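Local coordinates for protein Cel44C (PDB 2YKK) that hydrolyses internal beta-1,4-glucosidic bonds of xyloglucan and cellulose-type glucans, this chain being the calcium-binding family 44 glycoside hydrolase part of a longer protein, at residues D444-L449 against H512-T517. The protein carries 2 engineered substitutions. Residues are numbered along the deposited sequence; the frame is centred on the assembly and turned at random.
Sequences DKELHL and HIVLTT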
ATOM      1  N   ASP A 444      15.807 -23.835  10.750  1.00 20.20           N
ATOM      2  CA  ASP A 444      15.207 -25.135  10.993  1.00 20.92           C
ATOM      3  C   ASP A 444      14.767 -25.253  12.439  1.00 21.50           C
ATOM      4  O   ASP A 444      14.312 -26.354  12.840  1.00 22.33           O
ATOM      5  CB  ASP A 444      16.129 -26.308  10.582  1.00 21.88           C
ATOM      6  CG  ASP A 444      17.466 -26.295  11.298  1.00 22.66           C
ATOM      7  OD1 ASP A 444      17.689 -25.483  12.234  1.00 23.81           O
ATOM      8  OD2 ASP A 444      18.312 -27.167  10.931  1.00 24.84           O
ATOM      9  N   LYS A 445      14.878 -24.136  13.190  1.00 19.93           N
ATOM     10  CA  LYS A 445      14.551 -24.128  14.635  1.00 20.15           C
ATOM     11  C   LYS A 445      13.206 -23.477  14.981  1.00 18.76           C
ATOM     12  O   LYS A 445      12.650 -23.799  16.023  1.00 19.16           O
ATOM     13  CB  LYS A 445      15.639 -23.421  15.463  1.00 21.25           C
ATOM     14  CG  LYS A 445      17.068 -24.002  15.313  0.50 21.38           C
ATOM     15  CD  LYS A 445      18.063 -23.221  16.179  0.50 22.29           C
ATOM     16  CE  LYS A 445      17.771 -23.421  17.662  0.50 22.96           C
ATOM     17  NZ  LYS A 445      18.918 -22.994  18.523  0.50 24.39           N
ATOM     18  N   GLU A 446      12.701 -22.559  14.155  1.00 17.10           N
ATOM     19  CA  GLU A 446      11.450 -21.852  14.503  1.00 16.45           C
ATOM     20  C   GLU A 446      10.596 -21.714  13.239  1.00 14.61           C
ATOM     21  O   GLU A 446      11.114 -21.396  12.176  1.00 13.68           O
ATOM     22  CB  GLU A 446      11.796 -20.494  15.126  1.00 18.94           C
ATOM     23  CG  GLU A 446      10.626 -19.657  15.564  1.00 21.03           C
ATOM     24  CD  GLU A 446      11.046 -18.312  16.197  1.00 24.06           C
ATOM     25  OE1 GLU A 446      11.483 -18.312  17.377  1.00 26.08           O
ATOM     26  OE2 GLU A 446      10.954 -17.250  15.530  1.00 24.92           O
ATOM     27  N   LEU A 447       9.307 -22.018  13.335  1.00 13.00           N
ATOM     28  CA  LEU A 447       8.459 -21.956  12.148  1.00 11.81           C
ATOM     29  C   LEU A 447       7.256 -21.146  12.518  1.00 11.43           C
ATOM     30  O   LEU A 447       6.688 -21.402  13.568  1.00 11.59           O
ATOM     31  CB  LEU A 447       8.046 -23.366  11.716  1.00 11.60           C
ATOM     32  CG  LEU A 447       6.932 -23.516  10.666  1.00 11.30           C
ATOM     33  CD1 LEU A 447       7.284 -22.872   9.286  1.00 11.26           C
ATOM     34  CD2 LEU A 447       6.664 -25.007  10.467  1.00 11.71           C
ATOM     35  N   HIS A 448       6.852 -20.202  11.657  1.00 11.01           N
ATOM     36  CA  HIS A 448       5.667 -19.355  11.895  1.00 10.48           C
ATOM     37  C   HIS A 448       4.538 -19.724  10.967  1.00 10.62           C
ATOM     38  O   HIS A 448       4.737 -19.838   9.740  1.00 10.28           O
ATOM     39  CB  HIS A 448       6.049 -17.904  11.627  1.00 10.68           C
ATOM     40  CG  HIS A 448       6.920 -17.323  12.694  1.00 10.84           C
ATOM     41  ND1 HIS A 448       8.291 -17.524  12.745  1.00 11.75           N
ATOM     42  CD2 HIS A 448       6.587 -16.635  13.805  1.00 10.12           C
ATOM     43  CE1 HIS A 448       8.764 -16.961  13.850  1.00 10.90           C
ATOM     44  NE2 HIS A 448       7.752 -16.404  14.498  1.00 11.76           N
ATOM     45  N   LEU A 449       3.333 -19.852  11.531  1.00 10.10           N
ATOM     46  CA  LEU A 449       2.152 -20.201  10.728  1.00 10.75           C
ATOM     47  C   LEU A 449       1.047 -19.235  11.104  1.00 10.36           C
ATOM     48  O   LEU A 449       0.742 -19.103  12.315  1.00 11.71           O
ATOM     49  CB  LEU A 449       1.635 -21.587  11.098  1.00 11.40           C
ATOM     50  CG  LEU A 449       2.616 -22.756  11.003  1.00 11.97           C
ATOM     51  CD1 LEU A 449       1.904 -24.064  11.388  1.00 12.81           C
ATOM     52  CD2 LEU A 449       3.186 -22.899   9.596  1.00 12.11           C
ATOM     53  N   HIS A 512      -1.691 -17.022  15.123  1.00  8.44           N
ATOM     54  CA  HIS A 512      -0.292 -17.109  14.745  1.00  8.87           C
ATOM     55  C   HIS A 512       0.307 -18.178  15.650  1.00  8.70           C
ATOM     56  O   HIS A 512       0.289 -18.028  16.872  1.00  8.62           O
ATOM     57  CB  HIS A 512       0.399 -15.757  14.985  1.00  8.80           C
ATOM     58  CG  HIS A 512       1.803 -15.650  14.458  1.00  8.83           C
ATOM     59  ND1 HIS A 512       2.309 -14.447  14.004  1.00  8.51           N
ATOM     60  CD2 HIS A 512       2.810 -16.558  14.336  1.00  8.71           C
ATOM     61  CE1 HIS A 512       3.570 -14.622  13.608  1.00  8.84           C
ATOM     62  NE2 HIS A 512       3.900 -15.891  13.813  1.00  9.10           N
ATOM     63  N   ILE A 513       0.795 -19.256  15.037  1.00  8.93           N
ATOM     64  CA  ILE A 513       1.383 -20.404  15.749  1.00  8.84           C
ATOM     65  C   ILE A 513       2.897 -20.360  15.549  1.00  9.26           C
ATOM     66  O   ILE A 513       3.342 -20.209  14.417  1.00  9.36           O
ATOM     67  CB  ILE A 513       0.839 -21.741  15.170  1.00  8.53           C
ATOM     68  CG1 ILE A 513      -0.701 -21.755  15.266  1.00  8.50           C
ATOM     69  CG2 ILE A 513       1.539 -22.973  15.852  1.00  8.80           C
ATOM     70  CD1 ILE A 513      -1.383 -22.983  14.610  1.00  8.73           C
ATOM     71  N   VAL A 514       3.664 -20.448  16.634  1.00  9.42           N
ATOM     72  CA  VAL A 514       5.128 -20.420  16.543  1.00 10.23           C
ATOM     73  C   VAL A 514       5.614 -21.750  17.060  1.00 11.00           C
ATOM     74  O   VAL A 514       5.421 -22.037  18.235  1.00 10.97           O
ATOM     75  CB  VAL A 514       5.739 -19.252  17.349  1.00 10.36           C
ATOM     76  CG1 VAL A 514       7.282 -19.212  17.230  1.00 10.51           C
ATOM     77  CG2 VAL A 514       5.097 -17.908  16.871  1.00 10.55           C
ATOM     78  N   LEU A 515       6.242 -22.531  16.184  1.00 11.82           N
ATOM     79  CA  LEU A 515       6.718 -23.905  16.515  1.00 12.72           C
ATOM     80  C   LEU A 515       8.215 -23.861  16.731  1.00 13.70           C
ATOM     81  O   LEU A 515       8.924 -23.106  16.067  1.00 13.19           O
ATOM     82  CB  LEU A 515       6.400 -24.885  15.408  1.00 12.85           C
ATOM     83  CG  LEU A 515       4.883 -24.946  15.171  1.00 13.93           C
ATOM     84  CD1 LEU A 515       4.601 -25.554  13.867  1.00 15.85           C
ATOM     85  CD2 LEU A 515       4.120 -25.733  16.248  1.00 14.11           C
ATOM     86  N   THR A 516       8.701 -24.670  17.665  1.00 14.47           N
ATOM     87  CA  THR A 516      10.127 -24.633  17.966  1.00 15.66           C
ATOM     88  C   THR A 516      10.623 -26.083  18.049  1.00 16.71           C
ATOM     89  O   THR A 516       9.848 -26.977  18.376  1.00 15.20           O
ATOM     90  CB  THR A 516      10.448 -23.866  19.270  1.00 16.75           C
ATOM     91  OG1 THR A 516      11.866 -23.970  19.519  1.00 18.99           O
ATOM     92  CG2 THR A 516       9.746 -24.520  20.453  1.00 16.05           C
ATOM     93  N   THR A 517      11.894 -26.279  17.694  1.00 17.85           N
ATOM     94  CA  THR A 517      12.607 -27.545  17.892  1.00 19.45           C
ATOM     95  C   THR A 517      13.264 -27.668  19.274  1.00 21.63           C
ATOM     96  O   THR A 517      13.844 -28.728  19.605  1.00 23.57           O
ATOM     97  CB  THR A 517      13.708 -27.692  16.817  1.00 20.00           C
ATOM     98  OG1 THR A 517      14.581 -26.564  16.903  1.00 20.54           O
ATOM     99  CG2 THR A 517      13.100 -27.757  15.437  1.00 19.66           C
TER
HETATM  100  O   HOH W   1      13.329 -22.230  18.117  1.00 37.37           O
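Leu447 and Leu515 illustrate how an antiparallel pair joins two strands: each amide reaches the other's carbonyl, Leu515 N to Leu447 O at 2.9 Å being nearly straight (176°). Leu449 and Ile513 repeat the exchange one hydrogen-bonded pair along, with Ile513 N 2.7 Å from Leu449 O. Just beyond the last bridged pair, Glu446 with Thr516, Lys445 O gathers several donors: Thr517 N at 3.1 Å, a water that it shares with Thr516 OG1, itself also hydrogen-bonded to Gly518 N, and, weakly, Thr517 OG1. With OG1 between its own backbone N and carbonyl carbon (chi1 57°), Thr517 sets the hydroxyl against Lys445 CA, while its methyl CG2 rests 3.2 Å from Asp444 O. On the leucine face, Leu515 CD1 touches both Leu447 CD2 and Leu449 CD1, each at 4.0 Å. On the other face, Val514 CG1 packs against Glu446 CG at 3.8 Å; ND1 of His512 is held by Leu407 O. Leu466 and Phe464 of strand 460-467 cover the leucine face, whereas Tyr411 packs against His448 and Val514. Strands 433-439 and 474-481 flank the pair, so both are interior strands of the sheet in the beta-sandwich domain that accompanies the TIM barrel, as in other family 44 enzymes.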